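Local coordinates for adherence and virulence protein A (Streptococcus pneumoniae, PDB 6PON) that probably binds fibronectin and acts in pneumococcal adherence and virulence, as an NFACT-family protein, at residues L48-Q60 against L118-L130. Residues are numbered along the deposited sequence; the frame is centred on the assembly and turned at random.
Sequences LLLSAHPVFGRIQ and LIIEIMGKHSNIL
Leu50 packs on two isoleucines: its CB is 3.8 Å from both Ile120 CD1 and Ile129 CD1, while its CD2 rests on Ile120 CB and CG2. With CG1 anti to the backbone N (chi1 180°) and the second torsion also extended, Ile120 CD1 reaches two backbone oxygens, 3.5 Å from Arg58 O and also close to Ser51 O. Ile122 puts both branches to use, CG2 3.5 Å from Gly57 O and CD1 3.7 Å from Arg58 CA. Ala52 CB sits over the backbone of Asn128, and Ala52 O is 3.5 Å from Ser127 CB. At the turns, Pro54 and Gly124 exchange CA-H...O contacts, 3.5 Å from Pro54 CA to Gly124 O and 3.6 Å from Gly124 CA to Pro54 O. Ser127 OG fixes its own turn, accepting from Met123 N and donating to Gly124 O, which Ser127 N also reaches from the same face. On the far side of its hairpin, Ser51 OG accepts from His53 N in an ST turn and is hydrogen-bonded to Glu34. Two antiparallel sheets of the N-terminal domain thus pack face to face, strands 48-51 and 118-121 crossing at 52°, with helix 5-19 against Ile59. Apolar packing and CA-H...O contacts join them; backbone hydrogen bonds stay within each hairpin and its own sheet.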
loop_
_atom_site.group_PDB
_atom_site.type_symbol
_atom_site.label_atom_id
_atom_site.label_comp_id
_atom_site.label_asym_id
_atom_site.label_seq_id
_atom_site.Cartn_x
_atom_site.Cartn_y
_atom_site.Cartn_z
ATOM N N LEU B 48 31.569 7.005 -25.269
ATOM C CA LEU B 48 30.966 7.574 -24.063
ATOM C C LEU B 48 30.773 9.074 -24.234
ATOM O O LEU B 48 31.746 9.803 -24.465
ATOM C CB LEU B 48 31.841 7.326 -22.834
ATOM C CG LEU B 48 31.263 7.798 -21.485
ATOM C CD1 LEU B 48 29.899 7.134 -21.226
ATOM C CD2 LEU B 48 32.214 7.569 -20.277
ATOM N N LEU B 49 29.538 9.540 -24.084
ATOM C CA LEU B 49 29.239 10.960 -24.167
ATOM C C LEU B 49 28.979 11.508 -22.770
ATOM O O LEU B 49 28.183 10.947 -22.011
ATOM C CB LEU B 49 28.034 11.225 -25.074
ATOM C CG LEU B 49 27.375 12.615 -24.992
ATOM C CD1 LEU B 49 28.350 13.709 -25.397
ATOM C CD2 LEU B 49 26.083 12.704 -25.840
ATOM N N LEU B 50 29.649 12.602 -22.437
ATOM C CA LEU B 50 29.320 13.390 -21.259
ATOM C C LEU B 50 28.984 14.800 -21.715
ATOM O O LEU B 50 29.752 15.427 -22.451
ATOM C CB LEU B 50 30.474 13.420 -20.260
ATOM C CG LEU B 50 31.023 12.102 -19.730
ATOM C CD1 LEU B 50 31.967 11.463 -20.743
ATOM C CD2 LEU B 50 31.731 12.375 -18.411
ATOM N N SER B 51 27.839 15.297 -21.293
ATOM C CA SER B 51 27.371 16.575 -21.789
ATOM C C SER B 51 27.064 17.475 -20.606
ATOM O O SER B 51 26.292 17.103 -19.716
ATOM C CB SER B 51 26.145 16.387 -22.692
ATOM O OG SER B 51 25.596 17.634 -23.045
ATOM N N ALA B 52 27.689 18.649 -20.590
ATOM C CA ALA B 52 27.393 19.682 -19.616
ATOM C C ALA B 52 26.427 20.716 -20.173
ATOM O O ALA B 52 26.255 21.783 -19.576
ATOM C CB ALA B 52 28.692 20.345 -19.148
ATOM N N HIS B 53 25.799 20.420 -21.303
ATOM C CA HIS B 53 24.822 21.320 -21.889
ATOM C C HIS B 53 23.734 21.667 -20.869
ATOM O O HIS B 53 23.185 20.761 -20.221
ATOM C CB HIS B 53 24.198 20.678 -23.126
ATOM C CG HIS B 53 23.287 21.592 -23.889
ATOM N ND1 HIS B 53 21.951 21.756 -23.573
ATOM C CD2 HIS B 53 23.519 22.385 -24.961
ATOM C CE1 HIS B 53 21.400 22.604 -24.421
ATOM N NE2 HIS B 53 22.329 22.997 -25.276
ATOM N N PRO B 54 23.372 22.950 -20.730
ATOM C CA PRO B 54 22.425 23.356 -19.676
ATOM C C PRO B 54 21.062 22.676 -19.740
ATOM O O PRO B 54 20.375 22.631 -18.716
ATOM C CB PRO B 54 22.300 24.873 -19.891
ATOM C CG PRO B 54 22.695 25.095 -21.324
ATOM C CD PRO B 54 23.779 24.085 -21.575
ATOM N N VAL B 55 20.652 22.142 -20.887
ATOM C CA VAL B 55 19.376 21.449 -21.036
ATOM C C VAL B 55 19.571 19.950 -21.237
ATOM O O VAL B 55 18.872 19.133 -20.633
ATOM C CB VAL B 55 18.561 22.045 -22.202
ATOM C CG1 VAL B 55 17.194 21.387 -22.289
ATOM C CG2 VAL B 55 18.439 23.527 -22.035
ATOM N N PHE B 56 20.496 19.575 -22.119
ATOM C CA PHE B 56 20.646 18.202 -22.585
ATOM C C PHE B 56 21.684 17.415 -21.801
ATOM O O PHE B 56 21.967 16.268 -22.160
ATOM C CB PHE B 56 21.017 18.198 -24.070
ATOM C CG PHE B 56 20.129 19.053 -24.902
ATOM C CD1 PHE B 56 18.759 19.092 -24.661
ATOM C CD2 PHE B 56 20.655 19.835 -25.918
ATOM C CE1 PHE B 56 17.920 19.893 -25.420
ATOM C CE2 PHE B 56 19.829 20.636 -26.685
ATOM C CZ PHE B 56 18.456 20.663 -26.433
ATOM N N GLY B 57 22.262 18.009 -20.763
ATOM C CA GLY B 57 23.321 17.382 -20.004
ATOM C C GLY B 57 22.962 15.973 -19.618
ATOM O O GLY B 57 21.852 15.720 -19.145
ATOM N N ARG B 58 23.881 15.046 -19.855
ATOM C CA ARG B 58 23.639 13.633 -19.609
ATOM C C ARG B 58 24.974 12.925 -19.765
ATOM O O ARG B 58 25.942 13.495 -20.276
ATOM C CB ARG B 58 22.601 13.055 -20.574
ATOM C CG ARG B 58 23.029 13.179 -22.045
ATOM C CD ARG B 58 21.871 12.943 -23.002
ATOM N NE ARG B 58 22.297 12.834 -24.398
ATOM C CZ ARG B 58 22.491 13.873 -25.204
ATOM N NH1 ARG B 58 22.300 15.106 -24.761
ATOM N NH2 ARG B 58 22.866 13.682 -26.459
ATOM N N ILE B 59 25.021 11.683 -19.301
ATOM C CA ILE B 59 26.112 10.773 -19.599
ATOM C C ILE B 59 25.494 9.515 -20.192
ATOM O O ILE B 59 24.445 9.051 -19.732
ATOM C CB ILE B 59 26.968 10.460 -18.351
ATOM C CG1 ILE B 59 28.019 9.393 -18.680
ATOM C CG2 ILE B 59 26.079 10.030 -17.199
ATOM C CD1 ILE B 59 29.179 9.340 -17.700
ATOM N N GLN B 60 26.157 8.945 -21.191
ATOM C CA GLN B 60 25.447 8.045 -22.080
ATOM C C GLN B 60 26.451 7.338 -22.976
ATOM O O GLN B 60 27.381 7.976 -23.470
ATOM C CB GLN B 60 24.457 8.879 -22.917
ATOM C CG GLN B 60 23.710 8.132 -23.921
ATOM C CD GLN B 60 23.301 8.974 -25.113
ATOM O OE1 GLN B 60 23.028 10.167 -24.993
ATOM N NE2 GLN B 60 23.223 8.337 -26.275
ATOM N N LEU B 118 37.302 11.538 -13.200
ATOM C CA LEU B 118 36.551 12.329 -14.163
ATOM C C LEU B 118 35.124 12.426 -13.645
ATOM O O LEU B 118 34.472 11.399 -13.448
ATOM C CB LEU B 118 36.609 11.691 -15.553
ATOM C CG LEU B 118 35.842 12.368 -16.695
ATOM C CD1 LEU B 118 36.405 13.742 -17.010
ATOM C CD2 LEU B 118 35.843 11.475 -17.919
ATOM N N ILE B 119 34.658 13.648 -13.390
ATOM C CA ILE B 119 33.395 13.907 -12.705
ATOM C C ILE B 119 32.473 14.688 -13.631
ATOM O O ILE B 119 32.866 15.740 -14.157
ATOM C CB ILE B 119 33.597 14.713 -11.410
ATOM C CG1 ILE B 119 34.598 14.045 -10.467
ATOM C CG2 ILE B 119 32.238 14.977 -10.740
ATOM C CD1 ILE B 119 34.902 14.879 -9.201
ATOM N N ILE B 120 31.234 14.210 -13.790
ATOM C CA ILE B 120 30.200 14.982 -14.469
ATOM C C ILE B 120 29.105 15.302 -13.461
ATOM O O ILE B 120 28.626 14.414 -12.751
ATOM C CB ILE B 120 29.628 14.264 -15.714
ATOM C CG1 ILE B 120 28.547 15.130 -16.366
ATOM C CG2 ILE B 120 29.057 12.855 -15.387
ATOM C CD1 ILE B 120 27.972 14.549 -17.653
ATOM N N GLU B 121 28.743 16.580 -13.383
ATOM C CA GLU B 121 27.643 17.069 -12.568
ATOM C C GLU B 121 26.571 17.568 -13.518
ATOM O O GLU B 121 26.826 18.474 -14.321
ATOM C CB GLU B 121 28.091 18.202 -11.648
ATOM C CG GLU B 121 29.315 17.895 -10.810
ATOM C CD GLU B 121 29.856 19.151 -10.162
ATOM O OE1 GLU B 121 29.291 20.235 -10.468
ATOM O OE2 GLU B 121 30.819 19.058 -9.359
ATOM N N ILE B 122 25.390 16.972 -13.432
ATOM C CA ILE B 122 24.269 17.329 -14.288
ATOM C C ILE B 122 23.314 18.123 -13.409
ATOM O O ILE B 122 22.460 17.568 -12.716
ATOM C CB ILE B 122 23.624 16.101 -14.908
ATOM C CG1 ILE B 122 24.684 15.372 -15.730
ATOM C CG2 ILE B 122 22.454 16.505 -15.779
ATOM C CD1 ILE B 122 24.341 13.950 -16.038
ATOM N N MET B 123 23.481 19.444 -13.433
ATOM C CA MET B 123 22.838 20.396 -12.533
ATOM C C MET B 123 22.300 21.579 -13.312
ATOM O O MET B 123 22.530 22.737 -12.959
ATOM C CB MET B 123 23.816 20.905 -11.473
ATOM C CG MET B 123 24.544 19.811 -10.694
ATOM S SD MET B 123 23.496 19.162 -9.392
ATOM C CE MET B 123 24.411 17.717 -8.877
ATOM N N GLY B 124 21.607 21.304 -14.410
ATOM C CA GLY B 124 21.028 22.360 -15.212
ATOM C C GLY B 124 22.019 23.447 -15.586
ATOM O O GLY B 124 23.052 23.172 -16.202
ATOM N N LYS B 125 21.717 24.683 -15.177
ATOM C CA LYS B 125 22.553 25.835 -15.495
ATOM C C LYS B 125 23.987 25.663 -14.991
ATOM O O LYS B 125 24.919 26.229 -15.567
ATOM C CB LYS B 125 21.896 27.089 -14.903
ATOM C CG LYS B 125 22.845 28.166 -14.424
ATOM C CD LYS B 125 22.201 29.014 -13.354
ATOM C CE LYS B 125 21.416 30.128 -13.983
ATOM N NZ LYS B 125 22.328 31.055 -14.708
ATOM N N HIS B 126 24.188 24.872 -13.942
ATOM C CA HIS B 126 25.494 24.699 -13.329
ATOM C C HIS B 126 26.165 23.391 -13.707
ATOM O O HIS B 126 27.184 23.041 -13.107
ATOM C CB HIS B 126 25.361 24.791 -11.812
ATOM C CG HIS B 126 24.861 26.119 -11.334
ATOM N ND1 HIS B 126 25.381 27.316 -11.781
ATOM C CD2 HIS B 126 23.887 26.437 -10.451
ATOM C CE1 HIS B 126 24.749 28.314 -11.191
ATOM N NE2 HIS B 126 23.834 27.808 -10.381
ATOM N N SER B 127 25.618 22.654 -14.673
ATOM C CA SER B 127 26.255 21.422 -15.117
ATOM C C SER B 127 27.691 21.703 -15.514
ATOM O O SER B 127 28.019 22.797 -15.987
ATOM C CB SER B 127 25.507 20.810 -16.296
ATOM O OG SER B 127 24.156 20.567 -15.957
ATOM N N ASN B 128 28.556 20.713 -15.279
ATOM C CA ASN B 128 29.978 20.870 -15.534
ATOM C C ASN B 128 30.655 19.504 -15.587
ATOM O O ASN B 128 30.111 18.495 -15.129
ATOM C CB ASN B 128 30.633 21.759 -14.473
ATOM C CG ASN B 128 31.686 22.681 -15.060
ATOM O OD1 ASN B 128 32.402 22.324 -16.004
ATOM N ND2 ASN B 128 31.769 23.885 -14.518
ATOM N N ILE B 129 31.852 19.492 -16.179
ATOM C CA ILE B 129 32.662 18.291 -16.342
ATOM C C ILE B 129 34.064 18.639 -15.876
ATOM O O ILE B 129 34.639 19.638 -16.321
ATOM C CB ILE B 129 32.678 17.788 -17.801
ATOM C CG1 ILE B 129 31.265 17.425 -18.272
ATOM C CG2 ILE B 129 33.600 16.582 -17.956
ATOM C CD1 ILE B 129 31.184 17.108 -19.781
ATOM N N LEU B 130 34.596 17.835 -14.958
ATOM C CA LEU B 130 35.811 18.171 -14.240
ATOM C C LEU B 130 36.700 16.944 -14.171
ATOM O O LEU B 130 36.211 15.819 -14.025
ATOM C CB LEU B 130 35.507 18.679 -12.812
ATOM C CG LEU B 130 34.366 19.705 -12.631
ATOM C CD1 LEU B 130 32.993 19.031 -12.359
ATOM C CD2 LEU B 130 34.686 20.754 -11.564
#